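Long-range contact in bacterioferritin (Rhodobacter capsulatus, PDB 1JGC), which stores iron as a 24-subunit haem-binding shell, probably oxidising ferrous iron with dioxygen and laying it down as a ferric mineral in the central cavity: residues Q24-W35 with I79-D90. Residues are numbered along the deposited sequence; the frame is centred on the assembly and turned at random.
Sequences QYWVHFRLQEDW and IGEGPRETLECD. With HEM (protoporphyrin IX containing Fe), chain D.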
loop_
_atom_site.group_PDB
_atom_site.type_symbol
_atom_site.label_atom_id
_atom_site.label_comp_id
_atom_site.label_asym_id
_atom_site.label_seq_id
_atom_site.Cartn_x
_atom_site.Cartn_y
_atom_site.Cartn_z
ATOM N N GLN A 24 48.250 12.769 -7.310
ATOM C CA GLN A 24 48.377 13.011 -8.736
ATOM C C GLN A 24 47.006 12.929 -9.400
ATOM O O GLN A 24 46.667 13.766 -10.229
ATOM C CB GLN A 24 49.351 12.011 -9.373
ATOM C CG GLN A 24 49.653 12.289 -10.844
ATOM C CD GLN A 24 50.721 11.364 -11.404
ATOM O OE1 GLN A 24 51.887 11.420 -11.003
ATOM N NE2 GLN A 24 50.327 10.502 -12.330
ATOM N N TYR A 25 46.215 11.929 -9.025
ATOM C CA TYR A 25 44.886 11.763 -9.599
ATOM C C TYR A 25 43.970 12.898 -9.177
ATOM O O TYR A 25 43.175 13.395 -9.984
ATOM C CB TYR A 25 44.257 10.439 -9.167
ATOM C CG TYR A 25 44.784 9.217 -9.892
ATOM C CD1 TYR A 25 44.726 9.128 -11.284
ATOM C CD2 TYR A 25 45.337 8.154 -9.187
ATOM C CE1 TYR A 25 45.214 8.006 -11.957
ATOM C CE2 TYR A 25 45.826 7.036 -9.839
ATOM C CZ TYR A 25 45.768 6.964 -11.222
ATOM O OH TYR A 25 46.293 5.858 -11.863
ATOM N N TRP A 26 44.082 13.318 -7.920
ATOM C CA TRP A 26 43.223 14.386 -7.436
ATOM C C TRP A 26 43.514 15.719 -8.104
ATOM O O TRP A 26 42.598 16.472 -8.404
ATOM C CB TRP A 26 43.323 14.526 -5.916
ATOM C CG TRP A 26 42.125 15.218 -5.357
ATOM C CD1 TRP A 26 41.945 16.563 -5.214
ATOM C CD2 TRP A 26 40.883 14.604 -4.988
ATOM N NE1 TRP A 26 40.665 16.827 -4.786
ATOM C CE2 TRP A 26 39.990 15.644 -4.643
ATOM C CE3 TRP A 26 40.435 13.280 -4.925
ATOM C CZ2 TRP A 26 38.670 15.397 -4.240
ATOM C CZ3 TRP A 26 39.128 13.035 -4.526
ATOM C CH2 TRP A 26 38.259 14.091 -4.190
ATOM N N VAL A 27 44.785 16.017 -8.339
ATOM C CA VAL A 27 45.128 17.263 -9.001
ATOM C C VAL A 27 44.599 17.193 -10.436
ATOM O O VAL A 27 44.069 18.165 -10.960
ATOM C CB VAL A 27 46.663 17.499 -9.026
ATOM C CG1 VAL A 27 46.979 18.749 -9.812
ATOM C CG2 VAL A 27 47.194 17.636 -7.618
ATOM N N HIS A 28 44.741 16.034 -11.063
ATOM C CA HIS A 28 44.270 15.854 -12.424
ATOM C C HIS A 28 42.767 16.027 -12.496
ATOM O O HIS A 28 42.244 16.583 -13.463
ATOM C CB HIS A 28 44.683 14.483 -12.945
ATOM C CG HIS A 28 46.106 14.426 -13.398
ATOM N ND1 HIS A 28 46.736 13.250 -13.738
ATOM C CD2 HIS A 28 47.017 15.410 -13.595
ATOM C CE1 HIS A 28 47.971 13.511 -14.129
ATOM N NE2 HIS A 28 48.166 14.816 -14.052
ATOM N N PHE A 29 42.074 15.554 -11.468
ATOM C CA PHE A 29 40.621 15.692 -11.403
ATOM C C PHE A 29 40.285 17.187 -11.414
ATOM O O PHE A 29 39.513 17.655 -12.245
ATOM C CB PHE A 29 40.095 15.010 -10.128
ATOM C CG PHE A 29 38.860 15.646 -9.554
ATOM C CD1 PHE A 29 37.692 15.731 -10.292
ATOM C CD2 PHE A 29 38.875 16.173 -8.267
ATOM C CE1 PHE A 29 36.556 16.333 -9.760
ATOM C CE2 PHE A 29 37.740 16.776 -7.725
ATOM C CZ PHE A 29 36.582 16.857 -8.470
ATOM N N ARG A 30 40.898 17.931 -10.504
ATOM C CA ARG A 30 40.663 19.359 -10.404
ATOM C C ARG A 30 41.019 20.097 -11.685
ATOM O O ARG A 30 40.259 20.938 -12.163
ATOM C CB ARG A 30 41.442 19.926 -9.218
ATOM C CG ARG A 30 40.664 19.841 -7.929
ATOM C CD ARG A 30 39.412 20.660 -8.091
ATOM N NE ARG A 30 38.391 20.377 -7.097
ATOM C CZ ARG A 30 37.108 20.684 -7.260
ATOM N NH1 ARG A 30 36.704 21.273 -8.372
ATOM N NH2 ARG A 30 36.230 20.403 -6.312
ATOM N N LEU A 31 42.178 19.773 -12.237
ATOM C CA LEU A 31 42.642 20.376 -13.475
ATOM C C LEU A 31 41.637 20.105 -14.604
ATOM O O LEU A 31 41.198 21.023 -15.297
ATOM C CB LEU A 31 44.007 19.784 -13.833
ATOM C CG LEU A 31 45.274 20.647 -13.914
ATOM C CD1 LEU A 31 45.109 22.007 -13.260
ATOM C CD2 LEU A 31 46.385 19.863 -13.267
ATOM N N GLN A 32 41.275 18.839 -14.787
ATOM C CA GLN A 32 40.324 18.466 -15.830
ATOM C C GLN A 32 38.963 19.135 -15.629
ATOM O O GLN A 32 38.268 19.459 -16.590
ATOM C CB GLN A 32 40.176 16.940 -15.867
ATOM C CG GLN A 32 41.468 16.254 -16.263
ATOM C CD GLN A 32 41.532 14.794 -15.867
ATOM O OE1 GLN A 32 40.766 14.330 -15.026
ATOM N NE2 GLN A 32 42.468 14.066 -16.463
ATOM N N GLU A 33 38.588 19.348 -14.376
ATOM C CA GLU A 33 37.317 19.979 -14.079
ATOM C C GLU A 33 37.345 21.428 -14.568
ATOM O O GLU A 33 36.388 21.905 -15.179
ATOM C CB GLU A 33 37.047 19.938 -12.575
ATOM C CG GLU A 33 35.620 20.269 -12.200
ATOM C CD GLU A 33 34.648 19.198 -12.667
ATOM O OE1 GLU A 33 34.831 18.012 -12.294
ATOM O OE2 GLU A 33 33.695 19.534 -13.405
ATOM N N ASP A 34 38.448 22.122 -14.301
ATOM C CA ASP A 34 38.597 23.519 -14.713
ATOM C C ASP A 34 38.700 23.656 -16.242
ATOM O O ASP A 34 38.395 24.721 -16.791
ATOM C CB ASP A 34 39.822 24.144 -14.025
ATOM C CG ASP A 34 39.962 25.642 -14.309
ATOM O OD1 ASP A 34 38.967 26.395 -14.150
ATOM O OD2 ASP A 34 41.077 26.075 -14.682
ATOM N N TRP A 35 39.119 22.584 -16.923
ATOM C CA TRP A 35 39.223 22.597 -18.382
ATOM C C TRP A 35 37.854 22.366 -19.005
ATOM O O TRP A 35 37.669 22.540 -20.211
ATOM C CB TRP A 35 40.191 21.518 -18.890
ATOM C CG TRP A 35 41.634 21.785 -18.565
ATOM C CD1 TRP A 35 42.217 23.007 -18.370
ATOM C CD2 TRP A 35 42.677 20.812 -18.381
ATOM N NE1 TRP A 35 43.550 22.855 -18.071
ATOM C CE2 TRP A 35 43.858 21.520 -18.072
ATOM C CE3 TRP A 35 42.725 19.413 -18.445
ATOM C CZ2 TRP A 35 45.073 20.877 -17.826
ATOM C CZ3 TRP A 35 43.938 18.771 -18.199
ATOM C CH2 TRP A 35 45.092 19.506 -17.894
ATOM N N ILE A 79 52.378 15.987 -13.045
ATOM C CA ILE A 79 51.191 16.748 -13.400
ATOM C C ILE A 79 51.155 17.135 -14.876
ATOM O O ILE A 79 51.945 17.976 -15.316
ATOM C CB ILE A 79 51.108 18.044 -12.568
ATOM C CG1 ILE A 79 51.394 17.751 -11.092
ATOM C CG2 ILE A 79 49.749 18.661 -12.713
ATOM C CD1 ILE A 79 50.535 16.672 -10.494
ATOM N N GLY A 80 50.241 16.540 -15.638
ATOM C CA GLY A 80 50.137 16.871 -17.051
ATOM C C GLY A 80 49.616 18.288 -17.221
ATOM O O GLY A 80 48.911 18.799 -16.353
ATOM N N GLU A 81 49.961 18.949 -18.319
ATOM C CA GLU A 81 49.478 20.310 -18.513
ATOM C C GLU A 81 48.355 20.337 -19.530
ATOM O O GLU A 81 47.913 21.410 -19.948
ATOM C CB GLU A 81 50.609 21.242 -18.955
ATOM C CG GLU A 81 51.646 21.485 -17.869
ATOM C CD GLU A 81 52.581 22.654 -18.171
ATOM O OE1 GLU A 81 53.234 22.638 -19.245
ATOM O OE2 GLU A 81 52.662 23.583 -17.326
ATOM N N GLY A 82 47.898 19.149 -19.917
ATOM C CA GLY A 82 46.816 19.036 -20.877
ATOM C C GLY A 82 46.134 17.683 -20.818
ATOM O O GLY A 82 46.630 16.758 -20.166
ATOM N N PRO A 83 44.988 17.527 -21.491
ATOM C CA PRO A 83 44.261 16.251 -21.488
ATOM C C PRO A 83 45.145 15.025 -21.728
ATOM O O PRO A 83 45.235 14.146 -20.881
ATOM C CB PRO A 83 43.228 16.436 -22.598
ATOM C CG PRO A 83 42.932 17.913 -22.534
ATOM C CD PRO A 83 44.296 18.537 -22.319
ATOM N N ARG A 84 45.803 14.969 -22.880
ATOM C CA ARG A 84 46.636 13.814 -23.200
ATOM C C ARG A 84 47.811 13.609 -22.249
ATOM O O ARG A 84 48.123 12.476 -21.899
ATOM C CB ARG A 84 47.153 13.902 -24.637
ATOM C CG ARG A 84 47.744 12.602 -25.145
ATOM C CD ARG A 84 48.081 12.709 -26.620
ATOM N NE ARG A 84 48.349 11.408 -27.225
ATOM C CZ ARG A 84 49.388 10.644 -26.917
ATOM N NH1 ARG A 84 50.261 11.058 -26.007
ATOM N NH2 ARG A 84 49.552 9.469 -27.520
ATOM N N GLU A 85 48.456 14.692 -21.823
ATOM C CA GLU A 85 49.596 14.569 -20.914
ATOM C C GLU A 85 49.217 13.918 -19.585
ATOM O O GLU A 85 50.004 13.135 -19.032
ATOM C CB GLU A 85 50.230 15.935 -20.613
ATOM C CG GLU A 85 51.005 16.552 -21.747
ATOM C CD GLU A 85 50.104 16.929 -22.925
ATOM O OE1 GLU A 85 49.081 17.643 -22.706
ATOM O OE2 GLU A 85 50.423 16.512 -24.076
ATOM N N THR A 86 48.035 14.252 -19.060
ATOM C CA THR A 86 47.608 13.681 -17.781
ATOM C C THR A 86 47.449 12.167 -17.915
ATOM O O THR A 86 47.762 11.415 -16.987
ATOM C CB THR A 86 46.279 14.325 -17.257
ATOM O OG1 THR A 86 45.234 14.148 -18.216
ATOM C CG2 THR A 86 46.468 15.811 -17.008
ATOM N N LEU A 87 46.976 11.720 -19.077
ATOM C CA LEU A 87 46.825 10.291 -19.309
ATOM C C LEU A 87 48.222 9.686 -19.314
ATOM O O LEU A 87 48.451 8.623 -18.740
ATOM C CB LEU A 87 46.140 10.022 -20.656
ATOM C CG LEU A 87 44.682 10.453 -20.781
ATOM C CD1 LEU A 87 44.173 10.138 -22.168
ATOM C CD2 LEU A 87 43.856 9.727 -19.739
ATOM N N GLU A 88 49.155 10.380 -19.960
ATOM C CA GLU A 88 50.529 9.921 -20.040
ATOM C C GLU A 88 51.168 9.871 -18.660
ATOM O O GLU A 88 51.807 8.882 -18.287
ATOM C CB GLU A 88 51.345 10.837 -20.962
ATOM C CG GLU A 88 50.965 10.741 -22.434
ATOM C CD GLU A 88 51.245 9.352 -23.024
ATOM O OE1 GLU A 88 51.202 8.349 -22.254
ATOM O OE2 GLU A 88 51.495 9.262 -24.266
ATOM N N CYS A 89 50.995 10.936 -17.898
ATOM C CA CYS A 89 51.568 10.961 -16.569
ATOM C C CYS A 89 50.987 9.872 -15.675
ATOM O O CYS A 89 51.728 9.228 -14.924
ATOM C CB CYS A 89 51.371 12.328 -15.930
ATOM S SG CYS A 89 52.385 13.601 -16.696
ATOM N N ASP A 90 49.676 9.647 -15.748
ATOM C CA ASP A 90 49.080 8.608 -14.915
ATOM C C ASP A 90 49.602 7.238 -15.343
ATOM O O ASP A 90 49.922 6.386 -14.501
ATOM C CB ASP A 90 47.547 8.648 -14.984
ATOM C CG ASP A 90 46.965 9.902 -14.332
ATOM O OD1 ASP A 90 47.511 10.350 -13.299
ATOM O OD2 ASP A 90 45.954 10.433 -14.840
HETATM C CHA HEM D . 37.535 10.047 0.992
HETATM C CHB HEM D . 41.504 8.022 2.908
HETATM C CHC HEM D . 44.092 11.635 1.095
HETATM C CHD HEM D . 40.100 13.955 -0.242
HETATM C C1A HEM D . 38.431 9.097 1.481
HETATM C C2A HEM D . 38.268 7.656 1.529
HETATM C C3A HEM D . 39.209 7.187 2.423
HETATM C C4A HEM D . 40.209 8.230 2.479
HETATM C CMA HEM D . 39.328 5.761 2.991
HETATM C CAA HEM D . 37.501 6.749 0.569
HETATM C CBA HEM D . 36.025 7.014 0.331
HETATM C CGA HEM D . 35.187 6.802 1.565
HETATM O O1A HEM D . 33.959 7.043 1.484
HETATM O O2A HEM D . 35.749 6.392 2.609
HETATM C C1B HEM D . 42.583 8.820 2.576
HETATM C C2B HEM D . 43.972 8.511 2.873
HETATM C C3B HEM D . 44.718 9.572 2.427
HETATM C C4B HEM D . 43.775 10.472 1.756
HETATM C CMB HEM D . 44.517 7.241 3.525
HETATM C CAB HEM D . 46.104 9.648 2.551
HETATM C CBB HEM D . 46.835 10.783 2.859
HETATM C C1C HEM D . 43.245 12.519 0.467
HETATM C C2C HEM D . 43.692 13.649 -0.324
HETATM C C3C HEM D . 42.562 14.323 -0.731
HETATM C C4C HEM D . 41.439 13.609 -0.125
HETATM C CMC HEM D . 45.155 13.998 -0.645
HETATM C CAC HEM D . 42.491 15.425 -1.587
HETATM C CBC HEM D . 43.463 16.395 -1.774
HETATM C C1D HEM D . 39.025 13.131 0.033
HETATM C C2D HEM D . 37.637 13.462 -0.255
HETATM C C3D HEM D . 36.887 12.355 0.097
HETATM C C4D HEM D . 37.836 11.330 0.555
HETATM C CMD HEM D . 37.097 14.779 -0.827
HETATM C CAD HEM D . 35.356 12.373 0.123
HETATM C CBD HEM D . 34.613 11.507 -0.879
HETATM C CGD HEM D . 33.108 11.781 -0.892
HETATM O O1D HEM D . 32.491 11.810 0.203
HETATM O O2D HEM D . 32.543 11.955 -2.000
HETATM N NA HEM D . 39.768 9.340 1.752
HETATM N NB HEM D . 42.476 10.003 1.844
HETATM N NC HEM D . 41.875 12.416 0.458
HETATM N ND HEM D . 39.137 11.829 0.531
HETATM FE FE HEM D . 40.812 10.873 1.115
#
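In the four-helix bundle of the ferritin fold, segments 24-34 and 83-90 of helices 5-34 and 83-111 run antiparallel (170°), and His28 projects into the angle between loop 79-82 and helix 83-90. Its imidazole is gripped at both nitrogens: NE2 accepts the backbone N-H of Gly80 (N to NE2 3.1 Å, nearly straight), while ND1 donates weakly to both carboxylate oxygens of Asp90, OD1 at 3.0 Å and OD2 at 3.1 Å. Thr86 CB sits squarely over one ring face as a CH-pi contact, 3.6 Å from the centroid. Gln24, its CG anti to the backbone N (chi1 -174°), runs extended past Asp90; its NE2 meets OD1 of Asp90 on the anti side at 3.0 Å, almost linearly (176°), and its OE1 accepts the backbone N-H of Arg78. The Tyr25 ring lies obliquely against the same carboxylate and also nears Glu94 and Glu51 of the ferroxidase site, metal-free here. Toward the loop, Leu31 CD2 and Val27 CG1 meet Ile79 CG2. Trp35, at the far end of the first segment, lays a ring face against Pro83 CD beside the N-cap Gly82; Arg143 of a neighbouring subunit makes a cation-pi contact with its indole. Replacing His28 by an alanine is likely to leave the Gly80 N-H without its acceptor, Asp90 held from this helix by Gln24 alone, and a gap beside Thr86. Accepting at NE2 fits a neutral ring protonated on ND1, which Asp90 would probably polarise.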